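Pyocin S5 (Pseudomonas aeruginosa PAO1, PDB 6THK) probably kills related bacteria as a channel-forming bacteriocin, opening pores that depolarise the cytoplasmic membrane and dissipate cellular energy. Local coordinates at residues S343-Q348 with E489-L494; K356-S361 with A447-S452; F368-D373 with I483-L488; A420-E425 with K436-K441; W453-A458 with A477-M482. The protein carries 1 engineered substitution. All coordinates share one frame; numbering follows the deposited sequence.

How the contacts relate
All five contacts lie in the globular colicin pore-forming domain at one end of the elongated chain, with centres 56 to 70 Å from the chain's centre. Contact 1 joins helices 340-353 and 485-498, and the other four nest inside the loop it closes. Contacts 1 and 3, centres 12 Å apart, share helix 485-498 and one zinc ion. Contacts 2 and 5, centres 9 Å apart, share helix 451-464. Contact 4, a helical hairpin nested within contacts 1, 2 and 3, precedes contact 5 along the chain and packs against it. Contacts 2 and 3 interleave along the sequence. Helices 340-353, 436-446 and 485-498 pack around the contact 5 hairpin in a mainly helical bundle.

Contact 1 of 5, residues S343-Q348 with E489-L494; sequences SEMARQ and EKANNL. With ZN (zinc ion), chain H.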
# COMPACT_ATOMS: atom_id res chain seq x y z
N SER A 343 -29.77 -50.82 23.18
CA SER A 343 -28.91 -50.03 22.29
C SER A 343 -29.35 -50.11 20.82
O SER A 343 -29.27 -49.11 20.09
CB SER A 343 -27.47 -50.48 22.41
OG SER A 343 -26.66 -49.42 21.95
N GLU A 344 -29.78 -51.30 20.39
CA GLU A 344 -30.29 -51.52 19.04
C GLU A 344 -31.62 -50.76 18.92
O GLU A 344 -31.89 -50.16 17.89
CB GLU A 344 -30.46 -53.03 18.78
CG GLU A 344 -31.05 -53.42 17.42
CD GLU A 344 -30.38 -52.90 16.15
OE1 GLU A 344 -29.13 -52.75 16.14
OE2 GLU A 344 -31.10 -52.67 15.16
N MET A 345 -32.44 -50.76 19.98
CA MET A 345 -33.71 -50.02 19.99
C MET A 345 -33.46 -48.50 19.94
O MET A 345 -34.15 -47.81 19.20
CB MET A 345 -34.60 -50.43 21.18
CG MET A 345 -35.98 -49.77 21.16
SD MET A 345 -36.86 -50.12 19.63
CE MET A 345 -37.38 -48.44 19.17
N ALA A 346 -32.43 -48.00 20.67
CA ALA A 346 -32.08 -46.58 20.64
C ALA A 346 -31.59 -46.24 19.21
O ALA A 346 -32.08 -45.27 18.60
CB ALA A 346 -30.99 -46.27 21.67
N ARG A 347 -30.69 -47.08 18.65
CA ARG A 347 -30.16 -46.87 17.29
C ARG A 347 -31.27 -46.87 16.22
O ARG A 347 -31.21 -46.06 15.31
CB ARG A 347 -29.06 -47.88 16.96
CG ARG A 347 -28.24 -47.49 15.75
CD ARG A 347 -27.22 -48.56 15.42
NE ARG A 347 -26.18 -48.68 16.44
CZ ARG A 347 -25.11 -47.89 16.51
NH1 ARG A 347 -24.95 -46.89 15.63
NH2 ARG A 347 -24.18 -48.10 17.44
N GLN A 348 -32.26 -47.77 16.35
CA GLN A 348 -33.38 -47.81 15.41
C GLN A 348 -34.27 -46.59 15.60
O GLN A 348 -34.82 -46.08 14.61
CB GLN A 348 -34.19 -49.09 15.55
CG GLN A 348 -33.54 -50.29 14.85
CD GLN A 348 -34.55 -51.38 14.63
OE1 GLN A 348 -35.58 -51.17 13.98
NE2 GLN A 348 -34.29 -52.57 15.16
N GLU A 489 -44.31 -49.62 18.14
CA GLU A 489 -44.45 -51.07 18.25
C GLU A 489 -43.18 -51.76 18.75
O GLU A 489 -43.25 -52.55 19.69
CB GLU A 489 -44.87 -51.66 16.90
CG GLU A 489 -46.37 -51.82 16.80
CD GLU A 489 -46.98 -51.56 15.43
OE1 GLU A 489 -48.17 -51.18 15.38
OE2 GLU A 489 -46.26 -51.71 14.41
N LYS A 490 -42.03 -51.43 18.14
CA LYS A 490 -40.72 -51.96 18.51
C LYS A 490 -40.35 -51.63 19.96
O LYS A 490 -39.86 -52.50 20.68
CB LYS A 490 -39.63 -51.45 17.56
CG LYS A 490 -39.60 -52.20 16.23
CD LYS A 490 -38.75 -51.47 15.18
CE LYS A 490 -38.68 -52.25 13.90
NZ LYS A 490 -38.10 -51.44 12.81
N ALA A 491 -40.58 -50.36 20.39
CA ALA A 491 -40.23 -49.92 21.73
C ALA A 491 -41.19 -50.51 22.73
O ALA A 491 -40.77 -50.95 23.79
CB ALA A 491 -40.22 -48.40 21.80
N ASN A 492 -42.49 -50.57 22.36
CA ASN A 492 -43.54 -51.17 23.15
C ASN A 492 -43.22 -52.65 23.45
O ASN A 492 -43.42 -53.09 24.58
CB ASN A 492 -44.91 -50.99 22.47
CG ASN A 492 -46.07 -51.69 23.14
OD1 ASN A 492 -46.66 -52.63 22.60
ND2 ASN A 492 -46.41 -51.24 24.34
N ASN A 493 -42.65 -53.39 22.46
CA ASN A 493 -42.23 -54.78 22.63
C ASN A 493 -41.12 -54.86 23.66
O ASN A 493 -41.23 -55.65 24.58
CB ASN A 493 -41.77 -55.39 21.32
CG ASN A 493 -42.84 -55.58 20.27
OD1 ASN A 493 -42.53 -55.75 19.08
ND2 ASN A 493 -44.12 -55.56 20.66
N LEU A 494 -40.10 -53.98 23.54
CA LEU A 494 -38.99 -53.92 24.51
C LEU A 494 -39.47 -53.67 25.94
O LEU A 494 -38.97 -54.32 26.85
CB LEU A 494 -37.94 -52.90 24.09
CG LEU A 494 -36.68 -52.74 24.96
CD1 LEU A 494 -35.86 -54.04 25.02
CD2 LEU A 494 -35.83 -51.57 24.47
ZN ZN H . -49.60 -49.82 16.56
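M345 and A491, CA atoms 6.7 Å apart, mark the nearest backbone approach of two antiparallel helical segments, 343-348 and 489-494, whose axes come within 10.5 Å at an angle of 162°. M345 carries the apolar part. Its CB faces the other helix; CG is anti to the backbone N (chi1 -175°), and bends at chi2 and chi3 follow. SD then lies 3.7 Å from K490 CB, while the methyl CE rests 3.9 Å from A491 CB. At its root, M345 CB is 3.7 Å from L494 CD2, and the M345 and L494 side chains slide past each other in opposite directions. A polar link runs along the outer side of this apolar patch. K490 extends its chain across that of Q348 at about a right angle and donates from NZ to Q348 OE1 at 2.8 Å, meeting the oxygen nearly along the C=O axis. The other end of the same amide, Q348 NE2, gives a weak bond to E344 OE2 at 3.2 Å, so the glutamine stands between a lysine and a glutamate, and its flip is probably settled by the two. E489 faces elsewhere: its OE1 binds a zinc ion at 2.3 Å, together with H371 and E485. Helix 468-481 packs against both segments, with M476 meeting M345, A346 and L494, and A477 meeting A491; helix 361-378 adjoins N492.

Contact 2 of 5, residues K356-S361 with A447-S452; sequences KNIRSS and AGAAAS
N357 and A450 form a single antiparallel beta bridge, a non-hydrogen-bonded pair with CA atoms 4.4 Å apart, between two loop segments of this otherwise helical domain. The bonds lie on the flanking residues. On one side A451 N donates to K356 O at 3.0 Å; the N-H points almost straight at the oxygen (175°), although the donor stands 39° out of the carbonyl plane. On the other, I358 N reaches A449 O at 3.3 Å. K356 O has a second partner, a water that donates to it at 2.7 Å and accepts from S452 N at 3.2 Å. One carbonyl thus serves two successive amides at the start of helix 451-464, one directly and one through water. A second water donates both to N357 OD1 at 3.0 Å and to G448 O at 3.1 Å, bridging the asparagine tip to the facing loop. Other donors are met outside the pair: K356 NZ binds G352 O, S361 N binds E443 OE2, and R359 makes backbone bonds with M482. S360 is the N-cap of helix 361-378, its OG accepting from E363 N. The bridge therefore joins the loop leading into that helix to the loop before helix 451-464. Beside it, I358 CG1 is anti to the carbonyl carbon (chi1 -70°) and carries CD1, which lies 3.6 Å from A449 CB and beside the carbonyl oxygens of A449 and A450.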
# COMPACT_ATOMS: atom_id res chain seq x y z
N LYS A 356 -37.58 -37.25 9.08
CA LYS A 356 -38.98 -37.17 9.48
C LYS A 356 -39.20 -35.95 10.40
O LYS A 356 -38.24 -35.41 10.95
CB LYS A 356 -39.41 -38.46 10.21
CG LYS A 356 -39.57 -39.71 9.33
CD LYS A 356 -40.26 -40.82 10.16
CE LYS A 356 -40.48 -42.12 9.40
NZ LYS A 356 -39.19 -42.76 8.99
N ASN A 357 -40.47 -35.51 10.51
CA ASN A 357 -40.87 -34.43 11.41
C ASN A 357 -41.71 -35.05 12.55
O ASN A 357 -42.09 -36.22 12.47
CB ASN A 357 -41.70 -33.37 10.68
CG ASN A 357 -40.96 -32.58 9.64
OD1 ASN A 357 -40.06 -31.78 9.95
ND2 ASN A 357 -41.35 -32.77 8.40
N ILE A 358 -41.99 -34.26 13.59
CA ILE A 358 -42.78 -34.70 14.74
C ILE A 358 -44.25 -34.79 14.32
O ILE A 358 -44.74 -33.92 13.60
CB ILE A 358 -42.52 -33.70 15.88
CG1 ILE A 358 -41.09 -33.87 16.40
CG2 ILE A 358 -43.56 -33.78 17.01
CD1 ILE A 358 -40.40 -32.64 16.84
N ARG A 359 -44.95 -35.84 14.76
CA ARG A 359 -46.37 -36.01 14.45
C ARG A 359 -47.23 -35.05 15.29
O ARG A 359 -46.71 -34.24 16.06
CB ARG A 359 -46.82 -37.47 14.69
CG ARG A 359 -46.08 -38.49 13.83
CD ARG A 359 -46.34 -39.90 14.30
NE ARG A 359 -47.66 -40.38 13.89
CZ ARG A 359 -48.25 -41.47 14.38
NH1 ARG A 359 -47.64 -42.19 15.32
NH2 ARG A 359 -49.45 -41.84 13.95
N SER A 360 -48.55 -35.11 15.11
CA SER A 360 -49.46 -34.28 15.88
C SER A 360 -49.81 -35.06 17.15
O SER A 360 -49.67 -36.29 17.15
CB SER A 360 -50.72 -33.98 15.07
OG SER A 360 -51.38 -35.19 14.74
N SER A 361 -50.25 -34.37 18.21
CA SER A 361 -50.65 -35.01 19.47
C SER A 361 -51.79 -35.99 19.23
O SER A 361 -51.73 -37.09 19.75
CB SER A 361 -51.03 -33.97 20.52
OG SER A 361 -52.27 -33.35 20.21
N ALA A 447 -43.61 -28.31 17.80
CA ALA A 447 -44.35 -28.31 16.53
C ALA A 447 -43.43 -27.81 15.40
O ALA A 447 -42.68 -26.85 15.57
CB ALA A 447 -45.57 -27.41 16.64
N GLY A 448 -43.45 -28.54 14.28
CA GLY A 448 -42.63 -28.20 13.11
C GLY A 448 -41.16 -28.54 13.21
O GLY A 448 -40.40 -28.23 12.29
N ALA A 449 -40.73 -29.17 14.32
CA ALA A 449 -39.32 -29.55 14.49
C ALA A 449 -39.06 -30.95 13.92
O ALA A 449 -39.99 -31.69 13.58
CB ALA A 449 -38.89 -29.44 15.95
N ALA A 450 -37.78 -31.26 13.77
CA ALA A 450 -37.39 -32.54 13.25
C ALA A 450 -37.58 -33.57 14.32
O ALA A 450 -37.36 -33.30 15.49
CB ALA A 450 -35.94 -32.49 12.82
N ALA A 451 -37.92 -34.78 13.91
CA ALA A 451 -38.14 -35.91 14.81
C ALA A 451 -36.88 -36.29 15.61
O ALA A 451 -36.98 -36.70 16.75
CB ALA A 451 -38.69 -37.11 14.06
N SER A 452 -35.71 -36.10 15.01
CA SER A 452 -34.41 -36.35 15.61
C SER A 452 -34.17 -35.50 16.87
O SER A 452 -33.46 -35.92 17.76
CB SER A 452 -33.30 -36.11 14.60
OG SER A 452 -33.60 -36.75 13.38
O HOH W 1 -35.71 -35.72 11.87
O HOH W 2 -38.51 -29.20 10.08

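Contact 3 of 5, residues F368-D373 with I483-L488; sequences FEKHKD and IDEDLL. With ZN (zinc ion), chain H.
H371 and E485 bind the same zinc ion, making a metal link between helix 361-378 and the first turn of helix 485-498 in the pore-forming domain. E489, four residues after E485 on the same helix, supplies the third protein ligand. Along the E485 side chain, CB stands 4.9 Å from the zinc; CG, anti to the backbone N (chi1 -170°), is 3.4 Å from it, and a bend at chi2 places CD 3.2 Å from the metal. OE2 ends at 2.2 Å from the zinc, whereas OE1 turns to S367 OG, which hydrogen-bonds it, so both oxygens have a partner and the carboxylate's rotation is probably fixed. The same OE2 lies 3.5 Å from K370 CD, where the lysine chain crosses the glutamate at about a right angle. From the opposing helix, H371 binds through NE2, also at 2.2 Å. The metal is not symmetrically placed on the imidazole, being nearer to CD2 than to CE1; E485 OE2 lies at the ring's edge. Next to the site is an apolar contact: L488 CD1 sits 3.9 Å from F368 CD1, at the ring edge and near its plane. W435 and F439 make edge-to-face pairs with this same phenylalanine. The other leucine methyl, L488 CD2, reaches across to the backbone of helix 361-378 and comes to 3.9 Å from F368 N.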
# COMPACT_ATOMS: atom_id res chain seq x y z
N PHE A 368 -50.70 -44.48 20.37
CA PHE A 368 -50.37 -44.88 21.74
C PHE A 368 -51.54 -45.51 22.49
O PHE A 368 -51.32 -46.42 23.28
CB PHE A 368 -49.77 -43.71 22.53
CG PHE A 368 -49.12 -44.11 23.83
CD1 PHE A 368 -47.84 -44.66 23.86
CD2 PHE A 368 -49.77 -43.90 25.04
CE1 PHE A 368 -47.24 -45.02 25.06
CE2 PHE A 368 -49.17 -44.27 26.25
CZ PHE A 368 -47.91 -44.82 26.26
N GLU A 369 -52.78 -45.01 22.27
CA GLU A 369 -54.01 -45.53 22.90
C GLU A 369 -54.30 -46.95 22.45
O GLU A 369 -54.75 -47.75 23.27
CB GLU A 369 -55.22 -44.63 22.64
N LYS A 370 -54.01 -47.27 21.17
CA LYS A 370 -54.15 -48.58 20.53
C LYS A 370 -53.34 -49.68 21.29
O LYS A 370 -53.90 -50.72 21.63
CB LYS A 370 -53.72 -48.48 19.04
CG LYS A 370 -53.47 -49.81 18.36
CD LYS A 370 -52.72 -49.61 17.06
CE LYS A 370 -53.16 -50.61 16.03
NZ LYS A 370 -53.02 -50.05 14.67
N HIS A 371 -52.03 -49.41 21.58
CA HIS A 371 -51.12 -50.34 22.28
C HIS A 371 -51.02 -50.14 23.82
O HIS A 371 -50.35 -50.92 24.51
CB HIS A 371 -49.71 -50.27 21.65
CG HIS A 371 -49.63 -50.91 20.30
ND1 HIS A 371 -49.59 -52.30 20.15
CD2 HIS A 371 -49.59 -50.34 19.07
CE1 HIS A 371 -49.53 -52.52 18.86
NE2 HIS A 371 -49.53 -51.39 18.16
N LYS A 372 -51.74 -49.14 24.34
CA LYS A 372 -51.73 -48.74 25.75
C LYS A 372 -52.22 -49.76 26.79
O LYS A 372 -51.58 -49.85 27.83
CB LYS A 372 -52.56 -47.47 25.96
CG LYS A 372 -51.99 -46.54 27.03
CD LYS A 372 -52.98 -45.42 27.43
CE LYS A 372 -53.50 -44.60 26.27
NZ LYS A 372 -53.69 -43.17 26.61
N ASP A 373 -53.37 -50.44 26.57
CA ASP A 373 -54.03 -51.37 27.53
C ASP A 373 -53.06 -52.33 28.24
O ASP A 373 -53.10 -52.42 29.47
CB ASP A 373 -55.17 -52.14 26.86
N ILE A 483 -43.17 -40.17 16.36
CA ILE A 483 -42.39 -40.28 15.14
C ILE A 483 -43.03 -41.20 14.10
O ILE A 483 -43.47 -40.73 13.05
CB ILE A 483 -40.92 -40.69 15.46
CG1 ILE A 483 -40.28 -39.72 16.48
CG2 ILE A 483 -40.08 -40.81 14.18
CD1 ILE A 483 -38.94 -40.17 17.09
N ASP A 484 -43.08 -42.50 14.40
CA ASP A 484 -43.58 -43.54 13.51
C ASP A 484 -44.22 -44.64 14.33
O ASP A 484 -43.69 -44.99 15.39
CB ASP A 484 -42.36 -44.14 12.74
CG ASP A 484 -42.67 -44.94 11.49
OD1 ASP A 484 -43.85 -44.97 11.07
OD2 ASP A 484 -41.71 -45.50 10.89
N GLU A 485 -45.32 -45.21 13.81
CA GLU A 485 -46.06 -46.33 14.40
C GLU A 485 -45.18 -47.56 14.61
O GLU A 485 -45.32 -48.21 15.65
CB GLU A 485 -47.29 -46.69 13.55
CG GLU A 485 -48.25 -47.68 14.22
CD GLU A 485 -49.56 -47.16 14.78
OE1 GLU A 485 -50.12 -46.19 14.23
OE2 GLU A 485 -50.07 -47.78 15.74
N ASP A 486 -44.30 -47.90 13.64
CA ASP A 486 -43.41 -49.07 13.73
C ASP A 486 -42.32 -48.87 14.78
O ASP A 486 -41.89 -49.85 15.38
CB ASP A 486 -42.84 -49.53 12.37
CG ASP A 486 -42.08 -48.50 11.56
OD1 ASP A 486 -40.96 -48.13 11.96
OD2 ASP A 486 -42.57 -48.12 10.46
N LEU A 487 -41.95 -47.60 15.07
CA LEU A 487 -40.99 -47.30 16.12
C LEU A 487 -41.63 -47.46 17.50
O LEU A 487 -40.96 -47.91 18.43
CB LEU A 487 -40.34 -45.92 15.96
CG LEU A 487 -39.32 -45.78 14.84
CD1 LEU A 487 -38.84 -44.36 14.75
CD2 LEU A 487 -38.14 -46.72 15.03
N LEU A 488 -42.94 -47.14 17.61
CA LEU A 488 -43.74 -47.32 18.83
C LEU A 488 -43.88 -48.81 19.13
O LEU A 488 -43.58 -49.20 20.26
CB LEU A 488 -45.13 -46.67 18.69
CG LEU A 488 -46.17 -47.06 19.76
CD1 LEU A 488 -45.74 -46.62 21.15
CD2 LEU A 488 -47.53 -46.49 19.42
ZN ZN H . -49.60 -49.82 16.56

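Contact 4 of 5, residues A420-E425 with K436-K441; sequences ASLYQE and KPFFVK
L422 lays its CD1 methyl obliquely against the ring of F438, 3.9 Å from CE1, and also meets K441, whose CG is 4.0 Å from the same methyl. The leucine thus fits between an aromatic and the aliphatic part of a lysine one turn further along. K441 does not stop there. Its chain leaves with CG anti to the backbone N (chi1 156°), then bends at each later torsion, and NZ donates to S421 OG at 2.9 Å, a polar tie on the outer side of the leucine. At the other end of the contact E425 crosses P437 at about a right angle. Its CG is 3.5 Å from P437 O, and its carboxylate lies beside the proline ring. This is also where the backbones are nearest, with the CA atoms of E425 and F438 5.8 Å apart; the carbonyl carbon of E425 lies at the edge of the F438 ring, near its plane. F426 and W435 both pair edge-to-face with F438, and V478 of helix 468-481 touches it. The axes of the two segments run antiparallel at 157°, 10.0 Å apart at closest. Helices 419-431 and 436-446, joined by a short turn, make an antiparallel helical hairpin of the colicin pore-forming bundle; the channel-forming colicin signature runs through the connection and much of the second arm.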
# COMPACT_ATOMS: atom_id res chain seq x y z
N ALA A 420 -37.32 -28.86 32.95
CA ALA A 420 -38.05 -29.15 34.19
C ALA A 420 -39.55 -29.26 33.91
O ALA A 420 -40.18 -30.19 34.40
CB ALA A 420 -37.77 -28.07 35.23
N SER A 421 -40.10 -28.38 33.03
CA SER A 421 -41.51 -28.39 32.64
C SER A 421 -41.87 -29.66 31.91
O SER A 421 -42.93 -30.22 32.16
CB SER A 421 -41.83 -27.18 31.76
OG SER A 421 -43.22 -27.12 31.50
N LEU A 422 -40.99 -30.08 31.01
CA LEU A 422 -41.19 -31.27 30.21
C LEU A 422 -41.18 -32.54 31.05
O LEU A 422 -42.05 -33.38 30.92
CB LEU A 422 -40.11 -31.36 29.15
CG LEU A 422 -40.24 -32.55 28.21
CD1 LEU A 422 -41.67 -32.65 27.74
CD2 LEU A 422 -39.29 -32.41 27.04
N TYR A 423 -40.17 -32.65 31.89
CA TYR A 423 -40.01 -33.81 32.75
C TYR A 423 -41.13 -33.95 33.76
O TYR A 423 -41.53 -35.05 34.09
CB TYR A 423 -38.63 -33.80 33.39
CG TYR A 423 -37.58 -33.96 32.34
CD1 TYR A 423 -37.72 -34.90 31.34
CD2 TYR A 423 -36.46 -33.15 32.33
CE1 TYR A 423 -36.77 -35.04 30.36
CE2 TYR A 423 -35.51 -33.28 31.34
CZ TYR A 423 -35.66 -34.23 30.37
OH TYR A 423 -34.71 -34.37 29.40
N GLN A 424 -41.61 -32.83 34.27
CA GLN A 424 -42.70 -32.87 35.21
C GLN A 424 -43.93 -33.46 34.55
O GLN A 424 -44.60 -34.30 35.11
CB GLN A 424 -43.01 -31.46 35.70
CG GLN A 424 -44.39 -31.33 36.31
CD GLN A 424 -44.32 -31.06 37.79
OE1 GLN A 424 -43.29 -31.29 38.42
NE2 GLN A 424 -45.41 -30.58 38.35
N GLU A 425 -44.22 -33.04 33.32
CA GLU A 425 -45.36 -33.59 32.62
C GLU A 425 -45.15 -35.09 32.31
O GLU A 425 -46.10 -35.86 32.30
CB GLU A 425 -45.89 -32.70 31.47
CG GLU A 425 -47.31 -33.09 30.98
CD GLU A 425 -48.44 -32.70 31.93
OE1 GLU A 425 -48.14 -31.91 32.85
OE2 GLU A 425 -49.62 -33.17 31.79
N LYS A 436 -52.13 -38.27 27.16
CA LYS A 436 -52.71 -37.20 26.31
C LYS A 436 -52.11 -35.81 26.65
O LYS A 436 -51.61 -35.16 25.73
CB LYS A 436 -54.25 -37.19 26.35
CG LYS A 436 -54.90 -38.51 25.90
CD LYS A 436 -56.42 -38.40 25.68
CE LYS A 436 -57.25 -38.48 26.95
NZ LYS A 436 -57.29 -39.87 27.50
N PRO A 437 -51.99 -35.39 27.95
CA PRO A 437 -51.35 -34.09 28.25
C PRO A 437 -49.84 -34.07 28.02
O PRO A 437 -49.23 -33.01 28.06
CB PRO A 437 -51.71 -33.84 29.73
CG PRO A 437 -52.83 -34.80 30.02
CD PRO A 437 -52.50 -36.00 29.20
N PHE A 438 -49.21 -35.24 27.94
CA PHE A 438 -47.80 -35.28 27.58
C PHE A 438 -47.56 -34.98 26.11
O PHE A 438 -46.68 -34.21 25.75
CB PHE A 438 -47.14 -36.61 27.91
CG PHE A 438 -45.71 -36.67 27.49
CD1 PHE A 438 -44.74 -36.05 28.24
CD2 PHE A 438 -45.35 -37.29 26.32
CE1 PHE A 438 -43.42 -36.08 27.85
CE2 PHE A 438 -44.03 -37.32 25.92
CZ PHE A 438 -43.07 -36.72 26.68
N PHE A 439 -48.32 -35.66 25.27
CA PHE A 439 -48.21 -35.52 23.82
C PHE A 439 -48.54 -34.10 23.41
O PHE A 439 -47.90 -33.54 22.53
CB PHE A 439 -49.09 -36.53 23.10
CG PHE A 439 -48.61 -37.95 23.23
CD1 PHE A 439 -47.31 -38.28 22.91
CD2 PHE A 439 -49.44 -38.93 23.70
CE1 PHE A 439 -46.86 -39.58 23.04
CE2 PHE A 439 -49.00 -40.23 23.84
CZ PHE A 439 -47.71 -40.55 23.51
N VAL A 440 -49.54 -33.52 24.05
CA VAL A 440 -49.93 -32.16 23.77
C VAL A 440 -48.78 -31.22 24.11
O VAL A 440 -48.49 -30.29 23.37
CB VAL A 440 -51.16 -31.74 24.57
CG1 VAL A 440 -51.26 -30.23 24.63
CG2 VAL A 440 -52.42 -32.32 23.96
N LYS A 441 -48.12 -31.46 25.24
CA LYS A 441 -47.00 -30.64 25.63
C LYS A 441 -45.84 -30.75 24.65
O LYS A 441 -45.24 -29.75 24.29
CB LYS A 441 -46.55 -31.01 27.05
CG LYS A 441 -45.11 -30.66 27.36
CD LYS A 441 -45.01 -29.38 28.18
CE LYS A 441 -44.01 -28.43 27.58
NZ LYS A 441 -43.33 -27.61 28.61

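Contact 5 of 5, residues W453-A458 with A477-M482; sequences WLVGIA and AVTGAM
L454 points its CD1 methyl at the base of M482, 3.5 Å from CG and 3.6 Å from CB, the two side chains crossing obliquely. The leucine's CG lies beside its own backbone N (chi1 -79°), and it is CD1, beyond it, that meets the methionine. M482 touches it only with its near atoms, as the far end bends away to F439 and I442 of helix 436-446. Three residues before M482, T479 of helix 468-481 points its CB toward the partner, and its two branches do different work. CG2, anti to the backbone N, lies over the backbone of the other helix, 3.9 Å from L454 O and 4.1 Å from L454 CB. OG1 faces A458, whose CB is 3.7 Å away, but its hydrogen bond goes to V475 O of its own helix; this satisfies the buried hydroxyl without a polar partner across the interface. The segments are nearly antiparallel, at 173°, with axes 9.9 Å apart. They belong to helices 451-464 and 468-481, the hydrophobic helical hairpin at the core of pore-forming colicins, and a predicted transmembrane span takes in 453-458 and the start of 477-482. The interface is buried and built of apolar groups and the threonine, with V455 lying to one side of T479 and leaning on L349, A350 and A353 of helix 340-353.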
# COMPACT_ATOMS: atom_id res chain seq x y z
N TRP A 453 -34.72 -34.28 16.92
CA TRP A 453 -34.60 -33.44 18.10
C TRP A 453 -35.26 -34.13 19.30
O TRP A 453 -34.73 -34.09 20.40
CB TRP A 453 -35.23 -32.06 17.87
CG TRP A 453 -34.97 -31.15 19.01
CD1 TRP A 453 -33.76 -30.70 19.42
CD2 TRP A 453 -35.93 -30.62 19.92
NE1 TRP A 453 -33.90 -29.90 20.52
CE2 TRP A 453 -35.23 -29.83 20.84
CE3 TRP A 453 -37.31 -30.72 20.03
CZ2 TRP A 453 -35.87 -29.16 21.87
CZ3 TRP A 453 -37.93 -30.05 21.05
CH2 TRP A 453 -37.22 -29.28 21.95
N LEU A 454 -36.41 -34.76 19.09
CA LEU A 454 -37.11 -35.51 20.13
C LEU A 454 -36.24 -36.67 20.61
O LEU A 454 -36.20 -36.97 21.79
CB LEU A 454 -38.41 -36.10 19.60
CG LEU A 454 -39.64 -35.22 19.46
CD1 LEU A 454 -40.85 -36.11 19.24
CD2 LEU A 454 -39.82 -34.36 20.70
N VAL A 455 -35.57 -37.33 19.66
CA VAL A 455 -34.66 -38.43 19.96
C VAL A 455 -33.50 -37.93 20.81
O VAL A 455 -33.06 -38.62 21.71
CB VAL A 455 -34.15 -39.12 18.68
CG1 VAL A 455 -33.26 -40.28 19.05
CG2 VAL A 455 -35.32 -39.61 17.84
N GLY A 456 -33.01 -36.73 20.53
CA GLY A 456 -31.96 -36.13 21.32
C GLY A 456 -32.43 -35.92 22.75
O GLY A 456 -31.69 -36.16 23.68
N ILE A 457 -33.68 -35.47 22.90
CA ILE A 457 -34.30 -35.27 24.19
C ILE A 457 -34.37 -36.60 24.94
O ILE A 457 -34.07 -36.66 26.13
CB ILE A 457 -35.71 -34.67 24.02
CG1 ILE A 457 -35.61 -33.20 23.67
CG2 ILE A 457 -36.53 -34.88 25.27
CD1 ILE A 457 -36.92 -32.56 23.31
N ALA A 458 -34.77 -37.65 24.24
CA ALA A 458 -34.84 -39.01 24.81
C ALA A 458 -33.48 -39.49 25.31
O ALA A 458 -33.36 -39.98 26.42
CB ALA A 458 -35.39 -39.97 23.76
N ALA A 477 -40.50 -45.46 23.88
CA ALA A 477 -41.84 -45.82 23.41
C ALA A 477 -42.71 -44.58 23.17
O ALA A 477 -43.31 -44.42 22.11
CB ALA A 477 -42.50 -46.77 24.39
N VAL A 478 -42.66 -43.68 24.13
CA VAL A 478 -43.38 -42.42 24.11
C VAL A 478 -42.87 -41.49 22.97
O VAL A 478 -43.67 -40.91 22.25
CB VAL A 478 -43.29 -41.78 25.50
CG1 VAL A 478 -43.17 -40.28 25.43
CG2 VAL A 478 -44.45 -42.21 26.36
N THR A 479 -41.55 -41.38 22.84
CA THR A 479 -40.87 -40.63 21.76
C THR A 479 -41.24 -41.24 20.39
O THR A 479 -41.52 -40.50 19.45
CB THR A 479 -39.35 -40.67 21.99
OG1 THR A 479 -39.07 -40.09 23.25
CG2 THR A 479 -38.55 -39.98 20.91
N GLY A 480 -41.22 -42.58 20.29
CA GLY A 480 -41.54 -43.34 19.09
C GLY A 480 -42.96 -43.11 18.58
O GLY A 480 -43.15 -43.04 17.37
N ALA A 481 -43.95 -42.99 19.48
CA ALA A 481 -45.36 -42.69 19.13
C ALA A 481 -45.48 -41.32 18.43
O ALA A 481 -46.42 -41.06 17.69
CB ALA A 481 -46.22 -42.69 20.39
N MET A 482 -44.51 -40.44 18.69
CA MET A 482 -44.46 -39.09 18.15
C MET A 482 -43.75 -39.03 16.80
O MET A 482 -43.71 -37.96 16.16
CB MET A 482 -43.74 -38.20 19.16
CG MET A 482 -44.28 -36.82 19.21
SD MET A 482 -45.84 -36.75 20.06
CE MET A 482 -46.71 -35.56 19.06